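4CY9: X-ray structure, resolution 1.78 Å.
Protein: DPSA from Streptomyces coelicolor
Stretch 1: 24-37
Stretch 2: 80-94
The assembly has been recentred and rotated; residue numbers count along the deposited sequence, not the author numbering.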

# COMPACT_ATOMS: atom_id res chain seq x y z
N LEU A 24 35.02 8.81 -11.93
CA LEU A 24 33.82 8.10 -11.33
C LEU A 24 34.19 6.65 -10.95
O LEU A 24 33.59 6.14 -9.93
CB LEU A 24 32.72 8.00 -12.38
CG LEU A 24 32.10 9.40 -12.74
CD1 LEU A 24 31.02 9.14 -13.80
CD2 LEU A 24 31.36 10.01 -11.51
N ARG A 25 35.13 5.99 -11.63
CA ARG A 25 35.52 4.62 -11.26
C ARG A 25 36.04 4.59 -9.82
O ARG A 25 35.72 3.67 -9.03
CB ARG A 25 36.67 4.22 -12.27
CG ARG A 25 37.12 2.77 -12.08
CD ARG A 25 38.29 2.56 -13.10
NE ARG A 25 38.87 1.23 -12.89
CZ ARG A 25 38.63 0.22 -13.70
NH1 ARG A 25 37.80 0.36 -14.77
NH2 ARG A 25 39.19 -0.99 -13.41
N LEU A 26 36.86 5.62 -9.44
CA LEU A 26 37.35 5.63 -8.03
C LEU A 26 36.22 6.03 -7.07
O LEU A 26 36.20 5.48 -5.94
CB LEU A 26 38.53 6.67 -7.94
CG LEU A 26 39.19 6.66 -6.53
CD1 LEU A 26 39.82 5.28 -6.27
CD2 LEU A 26 40.26 7.82 -6.63
N ARG A 27 35.31 6.94 -7.48
CA ARG A 27 34.25 7.26 -6.57
C ARG A 27 33.37 5.98 -6.39
O ARG A 27 32.85 5.80 -5.26
CB ARG A 27 33.33 8.32 -7.15
CG ARG A 27 34.03 9.73 -7.17
CD ARG A 27 34.49 10.20 -5.81
NE ARG A 27 35.88 9.79 -5.55
CZ ARG A 27 36.35 9.41 -4.35
NH1 ARG A 27 35.55 9.22 -3.24
NH2 ARG A 27 37.70 9.32 -4.17
N LEU A 28 33.20 5.18 -7.43
CA LEU A 28 32.42 3.91 -7.26
C LEU A 28 33.15 2.95 -6.31
O LEU A 28 32.50 2.39 -5.39
CB LEU A 28 32.21 3.26 -8.63
CG LEU A 28 31.53 1.89 -8.60
CD1 LEU A 28 30.09 2.03 -7.96
CD2 LEU A 28 31.32 1.47 -10.08
N HIS A 29 34.49 2.80 -6.38
CA HIS A 29 35.12 1.97 -5.33
C HIS A 29 34.88 2.51 -3.94
O HIS A 29 34.68 1.77 -3.03
CB HIS A 29 36.69 2.00 -5.59
CG HIS A 29 37.07 1.25 -6.84
ND1 HIS A 29 36.45 0.09 -7.26
CD2 HIS A 29 38.09 1.52 -7.76
CE1 HIS A 29 37.07 -0.32 -8.42
NE2 HIS A 29 38.03 0.55 -8.72
N ALA A 30 34.95 3.85 -3.81
CA ALA A 30 34.67 4.42 -2.47
C ALA A 30 33.25 4.14 -1.97
O ALA A 30 33.10 3.87 -0.76
CB ALA A 30 35.01 5.93 -2.35
N LEU A 31 32.27 4.25 -2.85
CA LEU A 31 30.88 4.03 -2.40
C LEU A 31 30.69 2.53 -2.12
O LEU A 31 30.01 2.20 -1.13
CB LEU A 31 29.91 4.47 -3.52
CG LEU A 31 29.90 6.04 -3.62
CD1 LEU A 31 29.11 6.31 -4.97
CD2 LEU A 31 29.10 6.69 -2.44
N ASN A 32 31.32 1.63 -2.91
CA ASN A 32 31.13 0.20 -2.60
C ASN A 32 31.83 -0.15 -1.34
O ASN A 32 31.28 -0.88 -0.49
CB ASN A 32 31.72 -0.61 -3.76
CG ASN A 32 30.75 -0.65 -4.97
OD1 ASN A 32 29.54 -0.43 -4.86
ND2 ASN A 32 31.33 -0.99 -6.19
N ASP A 33 33.05 0.40 -1.13
CA ASP A 33 33.73 0.08 0.15
C ASP A 33 32.90 0.69 1.32
O ASP A 33 32.72 0.04 2.36
CB ASP A 33 35.11 0.76 0.08
CG ASP A 33 36.11 0.26 1.16
OD1 ASP A 33 35.71 -0.27 2.24
OD2 ASP A 33 37.32 0.36 0.81
N LEU A 34 32.25 1.86 1.12
CA LEU A 34 31.51 2.43 2.21
C LEU A 34 30.25 1.56 2.54
O LEU A 34 30.02 1.33 3.74
CB LEU A 34 30.95 3.84 1.76
CG LEU A 34 30.08 4.52 2.84
CD1 LEU A 34 30.85 4.77 4.17
CD2 LEU A 34 29.76 5.98 2.28
N HIS A 35 29.47 1.12 1.54
CA HIS A 35 28.32 0.31 2.04
C HIS A 35 28.72 -1.08 2.61
O HIS A 35 28.09 -1.55 3.54
CB HIS A 35 27.19 0.15 1.00
CG HIS A 35 27.52 -0.63 -0.26
ND1 HIS A 35 27.44 -2.01 -0.31
CD2 HIS A 35 27.67 -0.18 -1.58
CE1 HIS A 35 27.68 -2.44 -1.63
NE2 HIS A 35 27.83 -1.33 -2.39
N LEU A 36 29.82 -1.67 2.12
CA LEU A 36 30.34 -2.91 2.78
C LEU A 36 30.74 -2.54 4.21
O LEU A 36 30.45 -3.31 5.16
CB LEU A 36 31.66 -3.40 2.05
CG LEU A 36 31.27 -3.90 0.66
CD1 LEU A 36 32.62 -4.16 -0.12
CD2 LEU A 36 30.55 -5.30 0.68
N THR A 37 31.39 -1.41 4.40
CA THR A 37 31.89 -1.04 5.71
C THR A 37 30.70 -0.65 6.62
O THR A 37 30.73 -0.98 7.83
CB THR A 37 32.85 0.18 5.59
OG1 THR A 37 34.01 -0.29 4.84
CG2 THR A 37 33.30 0.72 6.97
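Stretch 2 (80-94) GVAQGTPGALVAERK

The carboxylate of Glu92 gathers two basic side chains from successive turns of the helix 24-37, and one of its oxygens serves both. Arg25 NE donates to Glu92 OE1 at 2.8 Å with an N-H...acceptor angle of 167°, and Arg25 NH2 donates to Glu92 OE2 at 2.9 Å and 169°; two near-linear bonds to the two oxygens define a bidentate salt bridge. His29 NE2 donates to the same Glu92 OE1 at 2.8 Å and 156°. The carboxylate oxygen lies near the plane of both the guanidinium and the imidazole, as in-plane N-H donors require.

Stretch 2 reaches this site in two conformations. Residues 80-85 form a loop, extended through Val81 (-108°/120°), Ala82 (-83°/107°) and Gln83 (-86°/117°), before Gly84 turns at -115°/2°. Thr85 occupies the N-cap position, and a short helix runs from Pro86 to Glu92, with Arg93 the first residue to leave helical phi/psi. The two helix axes approach to 9.9 Å with a signed crossing angle of -111°, so the short helix runs across the long one, well away from either a parallel or an antiparallel arrangement. The CA atoms mark two points of register: Arg25 with Ala82 at 6.3 Å, and His29 with Leu89 at 5.4 Å.

At the second point of register, Leu89 CA lies over a face of the His29 ring. It is 3.9 Å from the centroid of that ring and 25° off the normal, a CH-pi geometry. The Leu89 side chain, with chi1 and chi2 both t, continues along the long helix: Leu89 CD1 is 3.8 Å from Asn32 CB, and Leu89 CD2 is 3.8 Å from Asp33 OD2. Beyond it, Arg93 NH1 donates to Asp33 OD2 at 2.8 Å and 148°, forming a second salt bridge near the end of the short helix.

The loop makes fewer direct polar contacts and relies on water. Leu28 CD2 meets Ala82 CB at 3.9 Å, while Gln83 CB lies over one face of the Arg25 guanidinium, 3.8 Å from Arg25 NH2. Water 2 accepts from Arg25 NH1 and donates to Val81 O, both at 2.7 Å. Gln83 O receives two waters: water 1, which also donates to Arg25 O at 3.0 Å, and water 4, which accepts from Asn32 ND2 at 2.9 Å and lies 2.7 Å from His29 ND1. Together the two stretches bury 729 Å², both sides summed.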

# COMPACT_ATOMS: atom_id res chain seq x y z
N GLY A 80 32.15 3.68 -20.44
CA GLY A 80 33.18 2.97 -19.65
C GLY A 80 32.66 1.67 -18.95
O GLY A 80 31.44 1.31 -19.11
N VAL A 81 33.58 1.04 -18.23
CA VAL A 81 33.26 -0.22 -17.56
C VAL A 81 33.17 0.12 -16.05
O VAL A 81 34.12 0.61 -15.48
CB VAL A 81 34.36 -1.27 -17.85
CG1 VAL A 81 34.06 -2.50 -16.96
CG2 VAL A 81 34.38 -1.58 -19.37
N ALA A 82 32.03 -0.11 -15.42
CA ALA A 82 31.94 0.13 -13.97
C ALA A 82 32.48 -1.09 -13.26
O ALA A 82 31.64 -2.00 -12.96
CB ALA A 82 30.45 0.28 -13.66
N GLN A 83 33.66 -0.99 -12.68
CA GLN A 83 34.30 -2.18 -12.09
C GLN A 83 33.78 -2.37 -10.65
O GLN A 83 33.95 -1.49 -9.79
CB GLN A 83 35.82 -1.87 -12.02
CG GLN A 83 36.51 -3.21 -11.64
CD GLN A 83 36.31 -4.34 -12.63
OE1 GLN A 83 36.26 -4.14 -13.87
NE2 GLN A 83 36.13 -5.58 -12.09
N GLY A 84 33.09 -3.49 -10.41
CA GLY A 84 32.39 -3.67 -9.13
C GLY A 84 32.97 -4.83 -8.30
O GLY A 84 32.44 -5.06 -7.20
N THR A 85 34.02 -5.49 -8.78
CA THR A 85 34.52 -6.75 -8.05
C THR A 85 35.46 -6.29 -6.91
O THR A 85 36.07 -5.25 -6.94
CB THR A 85 35.25 -7.72 -9.00
OG1 THR A 85 36.37 -7.00 -9.54
CG2 THR A 85 34.27 -8.14 -10.12
N PRO A 86 35.53 -7.06 -5.82
CA PRO A 86 36.26 -6.59 -4.67
C PRO A 86 37.80 -6.64 -4.87
O PRO A 86 38.48 -5.85 -4.26
CB PRO A 86 35.84 -7.60 -3.53
CG PRO A 86 35.35 -8.88 -4.28
CD PRO A 86 34.66 -8.26 -5.55
N GLY A 87 38.27 -7.55 -5.72
CA GLY A 87 39.78 -7.57 -5.96
C GLY A 87 40.20 -6.24 -6.68
O GLY A 87 41.20 -5.64 -6.29
N ALA A 88 39.40 -5.79 -7.61
CA ALA A 88 39.70 -4.51 -8.24
C ALA A 88 39.60 -3.36 -7.31
O ALA A 88 40.39 -2.43 -7.34
CB ALA A 88 38.74 -4.30 -9.45
N LEU A 89 38.53 -3.36 -6.49
CA LEU A 89 38.39 -2.32 -5.48
C LEU A 89 39.62 -2.27 -4.58
O LEU A 89 40.19 -1.18 -4.34
CB LEU A 89 37.11 -2.69 -4.66
CG LEU A 89 36.60 -1.60 -3.69
CD1 LEU A 89 35.18 -2.05 -3.15
CD2 LEU A 89 37.49 -1.49 -2.48
N VAL A 90 40.03 -3.43 -4.06
CA VAL A 90 41.18 -3.37 -3.14
C VAL A 90 42.53 -2.99 -3.88
O VAL A 90 43.34 -2.29 -3.26
CB VAL A 90 41.31 -4.80 -2.50
CG1 VAL A 90 42.64 -4.93 -1.70
CG2 VAL A 90 40.12 -4.99 -1.48
N ALA A 91 42.63 -3.40 -5.10
CA ALA A 91 43.87 -3.06 -5.90
C ALA A 91 43.91 -1.57 -6.23
O ALA A 91 44.99 -0.98 -6.26
CB ALA A 91 43.88 -3.87 -7.15
N GLU A 92 42.75 -0.94 -6.50
CA GLU A 92 42.76 0.44 -7.02
C GLU A 92 42.48 1.48 -5.97
O GLU A 92 42.72 2.67 -6.20
CB GLU A 92 41.71 0.58 -8.13
CG GLU A 92 42.00 -0.41 -9.29
CD GLU A 92 41.02 -0.26 -10.42
OE1 GLU A 92 40.20 0.74 -10.51
OE2 GLU A 92 41.12 -1.13 -11.28
N ARG A 93 41.97 1.10 -4.75
CA ARG A 93 41.61 2.12 -3.82
C ARG A 93 42.84 2.83 -3.18
O ARG A 93 43.94 2.33 -3.24
CB ARG A 93 40.70 1.60 -2.68
CG ARG A 93 41.52 0.60 -1.85
CD ARG A 93 40.60 0.12 -0.67
NE ARG A 93 41.28 -1.05 0.04
CZ ARG A 93 40.73 -1.70 1.06
NH1 ARG A 93 39.48 -1.35 1.49
NH2 ARG A 93 41.42 -2.70 1.68
N LYS A 94 42.55 4.02 -2.69
CA LYS A 94 43.59 4.93 -2.17
C LYS A 94 43.37 5.18 -0.69
O LYS A 94 43.65 6.30 -0.23
CB LYS A 94 43.46 6.26 -2.93
CG LYS A 94 43.74 6.09 -4.41
CD LYS A 94 45.02 5.35 -4.71
CE LYS A 94 45.52 5.98 -6.04
NZ LYS A 94 46.51 5.13 -6.75
O HOH W 1 34.81 1.13 -10.45
O HOH W 2 36.21 2.35 -15.70
O HOH W 3 37.28 -2.46 -15.50
O HOH W 4 34.10 -1.26 -6.89